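Local coordinates for protein DUTPase (Staphylococcus phage 11, PDB 4GV8) that hydrolyses dUTP to dUMP and pyrophosphate as a trimeric jelly-roll dUTPase, and moonlights in a second role, at residues 58-63 / 75-80. Sequence-based numbering, arbitrary orientation.
Sequences VGLLTS and IETGKI. With DUP (2'-deoxyuridine 5'-alpha,beta-imido-triphosphate), chain J.
G59 and I80 form the first hydrogen-bonded pair of an antiparallel ladder in the jelly-roll of this trimeric dUTPase, a worked example of two neighbouring strands that build one wall of a nucleotide pocket. G59 N reaches I80 O at 3.0 Å, and I80 N returns to G59 O. L61 and G78 repeat the pair, and L60 faces K79 between them.

On the face shared by L61 and I80 the wall meets the ligand. I80 CB and CG1 lie against G59 O, CG1 at 3.7 Å; CG2 turns to the sugar. CD1, the tip, meets L61 CB at 4.0 Å. It also touches both C2 of the uracil and C2' of the sugar in DUP. L61 CG stands anti to the backbone N (chi1 179°), and CD2 packs near N3 of the base. Lacking a side chain, G78 lets O4 of the uracil come within 3.2 Å of its CA.

On the opposite face, L60 CD2 touches K79 CG. The lysine chain folds back through chi2 and chi3 (61° and 66°), which brings NZ to donate a hydrogen bond to T77 O; NZ is also hydrogen-bonded to T62 OG1 and S63 OG of a second subunit.

Past the ladder, T62 and T77 lie side by side. T62 OG1 donates to T77 OG1 at 2.7 Å and accepts from K79 NZ of the third subunit, and a water accepts from S63 N and T77 OG1 while donating to I75 O.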
ATOM      1  N   VAL B  58      -8.571   5.686 -12.743  1.00 41.38           N
ATOM      2  CA  VAL B  58      -7.187   5.390 -12.406  1.00 42.03           C
ATOM      3  C   VAL B  58      -7.026   3.865 -12.270  1.00 44.80           C
ATOM      4  O   VAL B  58      -7.957   3.151 -11.796  1.00 40.42           O
ATOM      5  CB  VAL B  58      -6.743   6.080 -11.131  1.00 39.39           C
ATOM      6  CG1 VAL B  58      -7.442   5.467  -9.856  1.00 35.08           C
ATOM      7  CG2 VAL B  58      -5.233   6.048 -11.054  1.00 42.55           C
ATOM      8  N   GLY B  59      -5.895   3.373 -12.763  1.00 38.88           N
ATOM      9  CA  GLY B  59      -5.563   2.000 -12.566  1.00 39.71           C
ATOM     10  C   GLY B  59      -4.705   1.895 -11.303  1.00 38.88           C
ATOM     11  O   GLY B  59      -3.846   2.739 -10.994  1.00 39.47           O
ATOM     12  N   LEU B  60      -4.947   0.843 -10.563  1.00 41.22           N
ATOM     13  CA  LEU B  60      -4.151   0.500  -9.386  1.00 41.34           C
ATOM     14  C   LEU B  60      -3.487  -0.825  -9.660  1.00 40.18           C
ATOM     15  O   LEU B  60      -4.138  -1.889  -9.724  1.00 37.33           O
ATOM     16  CB  LEU B  60      -5.051   0.393  -8.181  1.00 43.54           C
ATOM     17  CG  LEU B  60      -5.840   1.673  -7.853  1.00 44.86           C
ATOM     18  CD1 LEU B  60      -6.849   1.282  -6.769  1.00 41.91           C
ATOM     19  CD2 LEU B  60      -4.894   2.825  -7.456  1.00 41.52           C
ATOM     20  N   LEU B  61      -2.185  -0.749  -9.868  1.00 36.93           N
ATOM     21  CA  LEU B  61      -1.407  -1.905 -10.155  1.00 38.98           C
ATOM     22  C   LEU B  61      -0.868  -2.415  -8.805  1.00 38.93           C
ATOM     23  O   LEU B  61      -0.005  -1.794  -8.174  1.00 41.35           O
ATOM     24  CB  LEU B  61      -0.276  -1.527 -11.139  1.00 43.38           C
ATOM     25  CG  LEU B  61       0.701  -2.611 -11.566  1.00 42.29           C
ATOM     26  CD1 LEU B  61      -0.042  -3.713 -12.295  1.00 43.21           C
ATOM     27  CD2 LEU B  61       1.835  -1.994 -12.390  1.00 41.34           C
ATOM     28  N   THR B  62      -1.369  -3.572  -8.393  1.00 41.46           N
ATOM     29  CA  THR B  62      -1.390  -3.919  -6.998  1.00 41.04           C
ATOM     30  C   THR B  62      -1.128  -5.403  -6.743  1.00 39.71           C
ATOM     31  O   THR B  62      -1.180  -6.266  -7.639  1.00 42.85           O
ATOM     32  CB  THR B  62      -2.755  -3.433  -6.409  1.00 40.39           C
ATOM     33  OG1 THR B  62      -2.627  -3.288  -4.981  1.00 36.96           O
ATOM     34  CG2 THR B  62      -3.921  -4.319  -6.823  1.00 38.15           C
ATOM     35  N   SER B  63      -0.809  -5.696  -5.511  1.00 39.08           N
ATOM     36  CA  SER B  63      -0.421  -7.051  -5.109  1.00 36.56           C
ATOM     37  C   SER B  63      -1.600  -8.048  -5.192  1.00 37.49           C
ATOM     38  O   SER B  63      -2.783  -7.651  -5.130  1.00 37.71           O
ATOM     39  CB  SER B  63       0.083  -7.016  -3.655  1.00 35.37           C
ATOM     40  OG  SER B  63      -1.026  -6.740  -2.729  1.00 40.90           O
ATOM     41  N   ILE B  75       5.038  -5.499  -3.376  1.00 37.52           N
ATOM     42  CA  ILE B  75       4.737  -4.639  -4.462  1.00 36.83           C
ATOM     43  C   ILE B  75       4.110  -3.341  -3.928  1.00 38.87           C
ATOM     44  O   ILE B  75       3.068  -3.383  -3.237  1.00 37.91           O
ATOM     45  CB  ILE B  75       3.773  -5.317  -5.503  1.00 37.01           C
ATOM     46  CG1 ILE B  75       4.462  -6.573  -6.115  1.00 38.54           C
ATOM     47  CG2 ILE B  75       3.255  -4.284  -6.541  1.00 30.60           C
ATOM     48  CD1 ILE B  75       3.537  -7.517  -6.876  1.00 38.47           C
ATOM     49  N   GLU B  76       4.722  -2.212  -4.311  1.00 38.55           N
ATOM     50  CA  GLU B  76       4.153  -0.899  -4.068  1.00 40.84           C
ATOM     51  C   GLU B  76       3.119  -0.667  -5.158  1.00 41.11           C
ATOM     52  O   GLU B  76       3.432  -0.630  -6.367  1.00 42.79           O
ATOM     53  CB  GLU B  76       5.214   0.190  -4.102  1.00 39.55           C
ATOM     54  CG  GLU B  76       4.586   1.583  -3.934  1.00 41.56           C
ATOM     55  CD  GLU B  76       4.128   1.873  -2.495  1.00 44.69           C
ATOM     56  OE1 GLU B  76       3.678   2.998  -2.240  1.00 45.52           O
ATOM     57  OE2 GLU B  76       4.225   0.996  -1.602  1.00 41.92           O
ATOM     58  N   THR B  77       1.883  -0.530  -4.739  1.00 39.95           N
ATOM     59  CA  THR B  77       0.760  -0.191  -5.634  1.00 39.76           C
ATOM     60  C   THR B  77       1.079   1.049  -6.500  1.00 42.49           C
ATOM     61  O   THR B  77       1.464   2.119  -6.014  1.00 42.19           O
ATOM     62  CB  THR B  77      -0.558  -0.044  -4.803  1.00 38.87           C
ATOM     63  OG1 THR B  77      -0.876  -1.324  -4.194  1.00 43.59           O
ATOM     64  CG2 THR B  77      -1.754   0.423  -5.627  1.00 40.59           C
ATOM     65  N   GLY B  78       0.967   0.829  -7.795  1.00 38.99           N
ATOM     66  CA  GLY B  78       1.199   1.838  -8.801  1.00 43.25           C
ATOM     67  C   GLY B  78      -0.092   2.462  -9.216  1.00 40.46           C
ATOM     68  O   GLY B  78      -1.092   1.780  -9.458  1.00 41.83           O
ATOM     69  N   LYS B  79      -0.069   3.781  -9.281  1.00 42.69           N
ATOM     70  CA  LYS B  79      -1.212   4.554  -9.787  1.00 43.41           C
ATOM     71  C   LYS B  79      -0.943   4.785 -11.261  1.00 42.07           C
ATOM     72  O   LYS B  79       0.031   5.454 -11.639  1.00 44.01           O
ATOM     73  CB  LYS B  79      -1.364   5.857  -9.004  1.00 41.29           C
ATOM     74  CG  LYS B  79      -1.872   5.651  -7.575  1.00 53.96           C
ATOM     75  CD  LYS B  79      -1.040   4.798  -6.561  1.00 47.03           C
ATOM     76  CE  LYS B  79       0.306   5.450  -6.191  1.00 52.34           C
ATOM     77  NZ  LYS B  79       1.050   4.734  -5.114  1.00 48.73           N
ATOM     78  N   ILE B  80      -1.784   4.196 -12.094  1.00 44.70           N
ATOM     79  CA  ILE B  80      -1.619   4.245 -13.553  1.00 47.15           C
ATOM     80  C   ILE B  80      -2.579   5.327 -14.122  1.00 46.75           C
ATOM     81  O   ILE B  80      -3.801   5.148 -14.074  1.00 43.05           O
ATOM     82  CB  ILE B  80      -1.922   2.855 -14.235  1.00 46.95           C
ATOM     83  CG1 ILE B  80      -1.263   1.689 -13.473  1.00 45.14           C
ATOM     84  CG2 ILE B  80      -1.547   2.872 -15.740  1.00 44.46           C
ATOM     85  CD1 ILE B  80       0.253   1.829 -13.216  1.00 39.22           C
TER
HETATM   86  O4  DUP J 201       3.998   0.964 -10.103  1.00 41.64           O
HETATM   87  C4  DUP J 201       3.895   1.770 -11.192  1.00 43.88           C
HETATM   88  C5  DUP J 201       3.571   3.110 -11.067  1.00 40.66           C
HETATM   89  C6  DUP J 201       3.450   3.883 -12.170  1.00 40.58           C
HETATM   90  N3  DUP J 201       4.008   1.280 -12.438  1.00 40.94           N
HETATM   91  C2  DUP J 201       3.955   2.082 -13.527  1.00 44.92           C
HETATM   92  O2  DUP J 201       4.187   1.524 -14.718  1.00 40.32           O
HETATM   93  N1  DUP J 201       3.670   3.394 -13.409  1.00 47.31           N
HETATM   94  C1' DUP J 201       3.556   4.282 -14.573  1.00 42.49           C
HETATM   95  C2' DUP J 201       2.093   4.609 -14.888  1.00 41.98           C
HETATM   96  C3' DUP J 201       1.914   6.038 -14.377  1.00 41.42           C
HETATM   97  O3' DUP J 201       0.878   6.718 -15.082  1.00 42.77           O
HETATM   98  O4' DUP J 201       4.206   5.562 -14.312  1.00 43.97           O
HETATM   99  C4' DUP J 201       3.300   6.672 -14.500  1.00 42.51           C
HETATM  100  C5' DUP J 201       3.559   7.804 -13.506  1.00 44.30           C
HETATM  101  O5' DUP J 201       3.261   7.442 -12.133  1.00 44.86           O
HETATM  102  PA  DUP J 201       3.755   8.383 -10.950  1.00 44.76           P
HETATM  103  O1A DUP J 201       3.066   9.695 -11.195  1.00 48.40           O
HETATM  104  O2A DUP J 201       3.399   7.489  -9.714  1.00 46.72           O
HETATM  105  N3A DUP J 201       5.449   8.541 -11.022  1.00 42.57           N
HETATM  106  PB  DUP J 201       6.244  10.045 -10.931  1.00 46.05           P
HETATM  107  O1B DUP J 201       5.299  11.100 -10.369  1.00 50.30           O
HETATM  108  O2B DUP J 201       7.541   9.775 -10.157  1.00 51.11           O
HETATM  109  O3B DUP J 201       6.559  10.300 -12.541  1.00 54.36           O
HETATM  110  PG  DUP J 201       5.891  11.425 -13.515  1.00 54.73           P
HETATM  111  O2G DUP J 201       6.792  12.617 -13.352  1.00 52.64           O
HETATM  112  O1G DUP J 201       4.448  11.657 -13.043  1.00 53.57           O
HETATM  113  O3G DUP J 201       5.851  10.779 -14.882  1.00 61.16           O
HETATM  114  O   HOH W   1       0.551  -3.524  -3.818  1.00 38.51           O